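Local structure of aminomethyltransferase (3GIR) at residues Ala276-Ala281 / Arg308-Leu313; Gln319-Gly324 / Lys374-Ser379; Ala325-Asn330 / Gly354-Ala359. The protein belongs to the aminomethyltransferase (T-protein) family and combines a large N-terminal region with a smaller C-terminal beta-barrel domain. One frame throughout, in Å; residues are numbered along the deposited sequence. Where two conformers were deposited one is given.

Contact 1: Ala276-Ala281 / Arg308-Leu313; sequences AALTWA and RCRVGL
With CG anti to the backbone N and a bend about CG-CD (chi3 62°), the side chain of Arg310 first rises from its strand toward Ala276 and then swings the flank of its guanidinium onto the carbonyl of that residue. Arg310 belongs to strand 309-315 of the C-terminal barrel domain, whereas Ala276 lies in the loop between helices 248-257 and 284-289, so the contact joins the barrel to the rest of the chain. The grip is side-on and converges on a single acceptor: Arg310 NE donates to Ala276 O at 2.7 Å, and Arg310 NH2 to the same oxygen at 2.9 Å. That oxygen lies close to the guanidinium plane, where both N-H groups can point at it. Both bonds are bent, 149° from NE and 138° from NH2, as expected when one oxygen is shared. NH2 sits almost in line with C=O, while NE approaches more obliquely and is tilted out of the carbonyl plane. The pair should limit the rotation of the guanidinium, and its positive charge would be expected to polarise the carbonyl. A backbone hydrogen bond between Arg310 and Asp275 secures the same strand beside the loop. Ala277 brings its own O to the guanidinium edge, 3.6 Å from Arg310 NH2. Leu278 crosses the arginine at about a right angle, its CD2 3.8 Å from Arg310 NH2.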
loop_
_atom_site.group_PDB
_atom_site.type_symbol
_atom_site.label_atom_id
_atom_site.label_comp_id
_atom_site.label_asym_id
_atom_site.label_seq_id
_atom_site.Cartn_x
_atom_site.Cartn_y
_atom_site.Cartn_z
ATOM N N ALA A 276 5.920 6.822 12.114
ATOM C CA ALA A 276 5.868 6.585 10.693
ATOM C C ALA A 276 5.582 7.780 9.808
ATOM O O ALA A 276 5.555 7.668 8.590
ATOM C CB ALA A 276 4.816 5.430 10.403
ATOM N N ALA A 277 5.377 8.946 10.429
ATOM C CA ALA A 277 4.976 10.164 9.714
ATOM C C ALA A 277 3.778 9.947 8.802
ATOM O O ALA A 277 3.771 10.384 7.635
ATOM C CB ALA A 277 6.164 10.786 8.904
ATOM N N LEU A 278 2.729 9.371 9.413
ATOM C CA LEU A 278 1.471 9.101 8.742
ATOM C C LEU A 278 0.302 9.737 9.527
ATOM O O LEU A 278 -0.872 9.405 9.265
ATOM C CB LEU A 278 1.303 7.597 8.604
ATOM C CG LEU A 278 2.265 6.791 7.733
ATOM C CD1 LEU A 278 1.883 5.321 7.827
ATOM C CD2 LEU A 278 2.201 7.225 6.297
ATOM N N THR A 279 0.569 10.638 10.486
ATOM C CA THR A 279 -0.532 11.207 11.279
ATOM C C THR A 279 -1.456 12.044 10.398
ATOM O O THR A 279 -2.576 12.303 10.822
ATOM C CB THR A 279 -0.057 12.144 12.462
ATOM O OG1 THR A 279 0.685 13.221 11.889
ATOM C CG2 THR A 279 0.799 11.334 13.463
ATOM N N TRP A 280 -1.001 12.471 9.219
ATOM C CA TRP A 280 -1.814 13.238 8.267
ATOM C C TRP A 280 -3.144 12.522 7.930
ATOM O O TRP A 280 -4.126 13.154 7.549
ATOM C CB TRP A 280 -1.071 13.538 6.989
ATOM C CG TRP A 280 -0.520 12.336 6.258
ATOM C CD1 TRP A 280 0.764 11.935 6.282
ATOM C CD2 TRP A 280 -1.211 11.443 5.372
ATOM N NE1 TRP A 280 0.942 10.829 5.480
ATOM C CE2 TRP A 280 -0.266 10.495 4.926
ATOM C CE3 TRP A 280 -2.535 11.331 4.941
ATOM C CZ2 TRP A 280 -0.604 9.471 4.046
ATOM C CZ3 TRP A 280 -2.848 10.304 4.058
ATOM C CH2 TRP A 280 -1.896 9.391 3.653
ATOM N N ALA A 281 -3.144 11.195 8.074
ATOM C CA ALA A 281 -4.336 10.386 7.772
ATOM C C ALA A 281 -5.490 10.557 8.767
ATOM O O ALA A 281 -6.588 10.022 8.507
ATOM C CB ALA A 281 -3.942 8.891 7.649
ATOM N N ARG A 308 11.272 7.219 16.998
ATOM C CA ARG A 308 12.179 7.052 15.862
ATOM C C ARG A 308 11.362 7.583 14.687
ATOM O O ARG A 308 10.144 7.743 14.822
ATOM C CB ARG A 308 12.480 5.610 15.620
ATOM C CG ARG A 308 11.340 4.689 15.799
ATOM C CD ARG A 308 11.854 3.312 15.436
ATOM N NE ARG A 308 10.869 2.254 15.501
ATOM C CZ ARG A 308 11.004 1.060 14.897
ATOM N NH1 ARG A 308 12.084 0.776 14.140
ATOM N NH2 ARG A 308 10.042 0.126 15.034
ATOM N N CYS A 309 11.997 7.853 13.548
ATOM C CA CYS A 309 11.330 8.607 12.453
ATOM C C CYS A 309 11.516 7.887 11.132
ATOM O O CYS A 309 12.654 7.625 10.754
ATOM C CB CYS A 309 11.901 9.971 12.242
ATOM S SG CYS A 309 11.727 10.939 13.787
ATOM N N ARG A 310 10.419 7.646 10.392
ATOM C CA ARG A 310 10.535 7.083 9.046
ATOM C C ARG A 310 10.987 8.135 8.046
ATOM O O ARG A 310 10.388 9.245 7.934
ATOM C CB ARG A 310 9.193 6.537 8.573
ATOM C CG ARG A 310 9.327 5.863 7.179
ATOM C CD ARG A 310 7.970 5.269 6.767
ATOM N NE ARG A 310 6.969 6.349 6.661
ATOM C CZ ARG A 310 6.750 7.134 5.612
ATOM N NH1 ARG A 310 7.342 6.960 4.431
ATOM N NH2 ARG A 310 5.838 8.089 5.720
ATOM N N VAL A 311 12.101 7.833 7.375
ATOM C CA VAL A 311 12.693 8.693 6.438
ATOM C C VAL A 311 13.063 8.014 5.121
ATOM O O VAL A 311 13.372 6.804 5.074
ATOM C CB VAL A 311 13.969 9.453 7.033
ATOM C CG1 VAL A 311 13.602 10.316 8.257
ATOM C CG2 VAL A 311 15.093 8.477 7.331
ATOM N N GLY A 312 13.089 8.833 4.063
ATOM C CA GLY A 312 13.735 8.420 2.851
ATOM C C GLY A 312 15.221 8.392 3.021
ATOM O O GLY A 312 15.769 9.234 3.766
ATOM N N LEU A 313 15.903 7.494 2.318
ATOM C CA LEU A 313 17.348 7.365 2.360
ATOM C C LEU A 313 17.899 7.189 0.965
ATOM O O LEU A 313 17.416 6.355 0.214
ATOM C CB LEU A 313 17.750 6.130 3.239
ATOM C CG LEU A 313 17.382 6.236 4.703
ATOM C CD1 LEU A 313 17.435 4.803 5.406
ATOM C CD2 LEU A 313 18.256 7.236 5.463
#

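Contact 2: Gln319-Gly324 / Lys374-Ser379; sequences QPIRAG and KKIALS
Ile321 supplies more than half of the surface buried here, and a single methyl does the touching. Its CG1 lies beside the backbone N and CD1 extends straight on from it (chi2 176°), so the longer branch leaves the loop as a probe aimed at strand 374-381. Leu378 meets it tip to tip. Ile321 CD1 is 3.7 Å from Leu378 CD2 and 3.8 Å from Leu378 CD1, so it rests against both ends of the isopropyl fork rather than on one of them. Ile376, two residues earlier on the same strand and pointing its CB the same way, offers its shorter branch: CG2 of Ile376 stands 3.9 Å from Ile321 CD1, while CG1 and CD1 of Ile376 lead away.

The backbones stay apart, 9.1 Å between the CA atoms of Ile321 and Leu378 at their nearest, and no hydrogen bond spans the gap; the evidence is for purely apolar packing between loop and strand. This belongs to the C-terminal barrel domain, where strand 374-381 runs between strands 309-315 and 366-371. Ile321 also touches Pro315, Val338 and Thr369, so its side chain meets four strands of that sheet, consistent with a loop side chain that packs against the barrel strands. Ala377, between the two branched residues, points its CB away from the loop and instead packs on Phe368.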
loop_
_atom_site.group_PDB
_atom_site.type_symbol
_atom_site.label_atom_id
_atom_site.label_comp_id
_atom_site.label_asym_id
_atom_site.label_seq_id
_atom_site.Cartn_x
_atom_site.Cartn_y
_atom_site.Cartn_z
ATOM N N GLN A 319 25.189 0.644 -5.974
ATOM C CA GLN A 319 24.625 -0.636 -5.544
ATOM C C GLN A 319 23.557 -0.488 -4.438
ATOM O O GLN A 319 23.791 0.181 -3.446
ATOM C CB GLN A 319 25.759 -1.563 -5.118
ATOM C CG GLN A 319 26.724 -1.819 -6.307
ATOM C CD GLN A 319 26.008 -2.305 -7.610
ATOM O OE1 GLN A 319 25.182 -3.232 -7.577
ATOM N NE2 GLN A 319 26.333 -1.665 -8.753
ATOM N N PRO A 320 22.362 -1.079 -4.643
ATOM C CA PRO A 320 21.346 -0.906 -3.581
ATOM C C PRO A 320 21.777 -1.405 -2.192
ATOM O O PRO A 320 22.510 -2.381 -2.066
ATOM C CB PRO A 320 20.158 -1.738 -4.089
ATOM C CG PRO A 320 20.316 -1.753 -5.581
ATOM C CD PRO A 320 21.767 -1.638 -5.883
ATOM N N ILE A 321 21.225 -0.757 -1.177
ATOM C CA ILE A 321 21.268 -1.188 0.170
ATOM C C ILE A 321 19.872 -1.702 0.435
ATOM O O ILE A 321 18.904 -1.004 0.187
ATOM C CB ILE A 321 21.612 0.035 1.118
ATOM C CG1 ILE A 321 23.018 0.563 0.752
ATOM C CG2 ILE A 321 21.527 -0.341 2.535
ATOM C CD1 ILE A 321 23.441 1.778 1.515
ATOM N N ARG A 322 19.796 -2.914 0.985
ATOM C CA ARG A 322 18.555 -3.639 1.195
ATOM C C ARG A 322 17.955 -3.552 2.582
ATOM O O ARG A 322 18.608 -3.234 3.568
ATOM C CB ARG A 322 18.818 -5.147 0.889
ATOM C CG ARG A 322 19.507 -5.401 -0.477
ATOM C CD ARG A 322 18.679 -4.887 -1.613
ATOM N NE ARG A 322 17.420 -5.619 -1.713
ATOM C CZ ARG A 322 17.225 -6.747 -2.392
ATOM N NH1 ARG A 322 18.221 -7.296 -3.081
ATOM N NH2 ARG A 322 16.002 -7.318 -2.392
ATOM N N ALA A 323 16.672 -3.902 2.664
ATOM C CA ALA A 323 15.982 -4.030 3.921
ATOM C C ALA A 323 16.811 -4.833 4.918
ATOM O O ALA A 323 17.368 -5.907 4.570
ATOM C CB ALA A 323 14.650 -4.721 3.627
ATOM N N GLY A 324 16.862 -4.356 6.147
ATOM C CA GLY A 324 17.596 -4.963 7.247
ATOM C C GLY A 324 18.999 -4.418 7.491
ATOM O O GLY A 324 19.583 -4.646 8.562
ATOM N N LYS A 374 33.438 -2.218 5.007
ATOM C CA LYS A 374 33.676 -0.791 4.717
ATOM C C LYS A 374 32.421 0.007 5.083
ATOM O O LYS A 374 31.303 -0.437 4.912
ATOM C CB LYS A 374 33.926 -0.594 3.240
ATOM C CG LYS A 374 35.298 -1.030 2.722
ATOM C CD LYS A 374 35.636 -0.295 1.428
ATOM C CE LYS A 374 37.040 -0.668 0.894
ATOM N NZ LYS A 374 37.171 -0.362 -0.617
ATOM N N LYS A 375 32.635 1.209 5.569
ATOM C CA LYS A 375 31.563 2.093 5.930
ATOM C C LYS A 375 31.027 2.787 4.659
ATOM O O LYS A 375 31.803 3.240 3.789
ATOM C CB LYS A 375 32.126 3.043 6.991
ATOM C CG LYS A 375 31.178 3.896 7.696
ATOM C CD LYS A 375 31.877 4.657 8.886
ATOM C CE LYS A 375 32.173 6.167 8.589
ATOM N NZ LYS A 375 32.048 7.172 9.731
ATOM N N ILE A 376 29.705 2.748 4.464
ATOM C CA ILE A 376 29.030 3.256 3.283
ATOM C C ILE A 376 28.060 4.361 3.727
ATOM O O ILE A 376 27.299 4.155 4.678
ATOM C CB ILE A 376 28.115 2.197 2.573
ATOM C CG1 ILE A 376 28.952 1.142 1.873
ATOM C CG2 ILE A 376 27.176 2.876 1.491
ATOM C CD1 ILE A 376 30.300 1.606 1.600
ATOM N N ALA A 377 28.038 5.498 3.038
ATOM C CA ALA A 377 27.194 6.616 3.474
ATOM C C ALA A 377 25.835 6.578 2.782
ATOM O O ALA A 377 25.719 6.156 1.622
ATOM C CB ALA A 377 27.910 7.978 3.181
ATOM N N LEU A 378 24.798 6.954 3.483
ATOM C CA LEU A 378 23.469 7.252 2.901
ATOM C C LEU A 378 23.109 8.685 3.360
ATOM O O LEU A 378 23.548 9.093 4.430
ATOM C CB LEU A 378 22.371 6.386 3.475
ATOM C CG LEU A 378 22.573 4.857 3.316
ATOM C CD1 LEU A 378 23.490 4.237 4.426
ATOM C CD2 LEU A 378 21.244 4.159 3.199
ATOM N N SER A 379 22.292 9.412 2.608
ATOM C CA SER A 379 21.806 10.663 3.139
ATOM C C SER A 379 20.289 10.600 3.278
ATOM O O SER A 379 19.556 10.014 2.435
ATOM C CB SER A 379 22.251 11.821 2.219
ATOM O OG SER A 379 21.753 11.639 0.893
#

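Contact 3: Ala325-Asn330 / Gly354-Ala359; sequences AVLFDN and GYVPVA
Asp329 OD1 accepts hydrogen bonds from two backbone amides, those of Glu331 and Asn333, and so holds the turn that begins at Asp329, two residues past Leu327, the residue whose CD1 touches Val356 across the contact. The bond to Glu331 N, two residues on, is that of an Asx turn. Within the pair of segments themselves no hydrogen bond forms, and the evidence for contact is apolar. Leu327 directs its CB toward strand 349-356, and an extended chi2 (175°) carries its CD1 on to 3.8 Å from Val356 CG1. The two side chains cross obliquely, a touch of one methyl on one methyl. The same Leu327 CD1 also lies 3.8 Å from Tyr355 O, a van der Waals approach to the backbone of the facing strand. Nearest CA atoms, those of Leu327 and Val356, are 7.7 Å apart, too far for paired neighbouring strands.

Tyr355 contributes backbone alone here, since its ring leads away: its OH is hydrogen-bonded to Asp266 O, and the ring receives Arg308 in a cation-pi contact. Leu327, by contrast, packs further on Leu313, Val338 and Val367, residues of three other strands. Strand 326-328 pairs with strand 334-344 through Leu327, while the backbone of Phe328 bonds to that of Phe368 on strand 366-371. This last bonding brings together strands 326-328 and 366-371, the two outermost of the six-stranded antiparallel sheet; with Leu327 packed on several strands inside, it fits a closed beta barrel with an apolar interior.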
loop_
_atom_site.group_PDB
_atom_site.type_symbol
_atom_site.label_atom_id
_atom_site.label_comp_id
_atom_site.label_asym_id
_atom_site.label_seq_id
_atom_site.Cartn_x
_atom_site.Cartn_y
_atom_site.Cartn_z
ATOM N N ALA A 325 19.530 -3.663 6.530
ATOM C CA ALA A 325 20.812 -2.988 6.745
ATOM C C ALA A 325 20.795 -2.091 8.002
ATOM O O ALA A 325 19.919 -1.215 8.131
ATOM C CB ALA A 325 21.148 -2.172 5.528
ATOM N N VAL A 326 21.780 -2.259 8.880
ATOM C CA VAL A 326 21.802 -1.525 10.111
ATOM C C VAL A 326 22.386 -0.116 9.851
ATOM O O VAL A 326 23.344 0.016 9.114
ATOM C CB VAL A 326 22.651 -2.262 11.197
ATOM C CG1 VAL A 326 22.698 -1.422 12.422
ATOM C CG2 VAL A 326 22.041 -3.660 11.441
ATOM N N LEU A 327 21.803 0.917 10.461
ATOM C CA LEU A 327 22.291 2.307 10.303
ATOM C C LEU A 327 23.000 2.775 11.556
ATOM O O LEU A 327 22.551 2.521 12.665
ATOM C CB LEU A 327 21.138 3.239 10.041
ATOM C CG LEU A 327 20.387 3.018 8.751
ATOM C CD1 LEU A 327 19.132 3.936 8.604
ATOM C CD2 LEU A 327 21.286 3.092 7.498
ATOM N N PHE A 328 24.129 3.393 11.307
ATOM C CA PHE A 328 25.014 3.930 12.341
ATOM C C PHE A 328 25.219 5.445 12.212
ATOM O O PHE A 328 25.096 6.008 11.106
ATOM C CB PHE A 328 26.411 3.270 12.198
ATOM C CG PHE A 328 26.381 1.776 12.330
ATOM C CD1 PHE A 328 26.466 1.164 13.571
ATOM C CD2 PHE A 328 26.218 1.003 11.218
ATOM C CE1 PHE A 328 26.402 -0.256 13.693
ATOM C CE2 PHE A 328 26.140 -0.394 11.327
ATOM C CZ PHE A 328 26.249 -1.021 12.572
ATOM N N ASP A 329 25.591 6.073 13.330
ATOM C CA ASP A 329 26.015 7.475 13.282
ATOM C C ASP A 329 27.486 7.573 12.849
ATOM O O ASP A 329 28.124 6.540 12.572
ATOM C CB ASP A 329 25.661 8.195 14.591
ATOM C CG ASP A 329 26.494 7.743 15.775
ATOM O OD1 ASP A 329 27.449 6.998 15.595
ATOM O OD2 ASP A 329 26.126 8.131 16.883
ATOM N N ASN A 330 28.034 8.780 12.804
ATOM C CA ASN A 330 29.401 8.970 12.339
ATOM C C ASN A 330 30.435 8.441 13.346
ATOM O O ASN A 330 31.611 8.484 13.065
ATOM C CB ASN A 330 29.659 10.418 12.003
ATOM C CG ASN A 330 29.574 11.350 13.204
ATOM O OD1 ASN A 330 29.136 10.957 14.315
ATOM N ND2 ASN A 330 30.068 12.601 12.995
ATOM N N GLY A 354 13.761 4.089 5.808
ATOM C CA GLY A 354 14.178 3.435 7.045
ATOM C C GLY A 354 13.868 4.329 8.224
ATOM O O GLY A 354 13.167 5.363 8.069
ATOM N N TYR A 355 14.374 3.970 9.375
ATOM C CA TYR A 355 14.179 4.667 10.641
ATOM C C TYR A 355 15.469 5.175 11.165
ATOM O O TYR A 355 16.446 4.452 11.218
ATOM C CB TYR A 355 13.490 3.821 11.713
ATOM C CG TYR A 355 11.990 3.691 11.448
ATOM C CD1 TYR A 355 11.075 4.580 11.987
ATOM C CD2 TYR A 355 11.510 2.707 10.593
ATOM C CE1 TYR A 355 9.748 4.488 11.728
ATOM C CE2 TYR A 355 10.127 2.627 10.333
ATOM C CZ TYR A 355 9.277 3.526 10.891
ATOM O OH TYR A 355 7.889 3.508 10.612
ATOM N N VAL A 356 15.441 6.433 11.615
ATOM C CA VAL A 356 16.566 7.091 12.310
ATOM C C VAL A 356 15.944 7.825 13.515
ATOM O O VAL A 356 14.770 8.176 13.535
ATOM C CB VAL A 356 17.359 8.009 11.382
ATOM C CG1 VAL A 356 18.032 7.231 10.214
ATOM C CG2 VAL A 356 16.492 9.223 10.892
ATOM N N PRO A 357 16.776 8.164 14.527
ATOM C CA PRO A 357 16.236 8.948 15.602
ATOM C C PRO A 357 15.944 10.352 15.139
ATOM O O PRO A 357 16.475 10.835 14.113
ATOM C CB PRO A 357 17.384 8.921 16.640
ATOM C CG PRO A 357 18.294 7.831 16.213
ATOM C CD PRO A 357 18.189 7.872 14.719
ATOM N N VAL A 358 15.096 11.038 15.903
ATOM C CA VAL A 358 14.673 12.371 15.492
ATOM C C VAL A 358 15.818 13.344 15.205
ATOM O O VAL A 358 15.754 14.145 14.269
ATOM C CB VAL A 358 13.608 12.926 16.499
ATOM C CG1 VAL A 358 14.171 13.189 17.860
ATOM C CG2 VAL A 358 12.900 14.186 15.932
ATOM N N ALA A 359 16.883 13.238 15.982
ATOM C CA ALA A 359 18.068 14.087 15.746
ATOM C C ALA A 359 18.756 14.003 14.406
ATOM O O ALA A 359 19.452 14.905 14.013
ATOM C CB ALA A 359 19.126 13.929 16.898
#

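Overall arrangement
Along the chain, contact 1 comes first: it closes a loop of 26 intervening residues, including helices 284-289 and 295-304, and ties the region before the barrel to strand 309-315. That loop is complete before the others begin. Contact 2 then opens at 319-324 and closes at 374-379, and contact 3 (325-330 with 354-359) lies wholly within that span, so these two nest and none cross. All three reach one antiparallel sheet. Contacts 1 and 3 adjoin through strand pairing, with Val311 N 2.8 Å from Gly354 O, probably a hydrogen bond. Contacts 2 and 3 pack through Leu378 and Leu327, their centres about 11 Å apart.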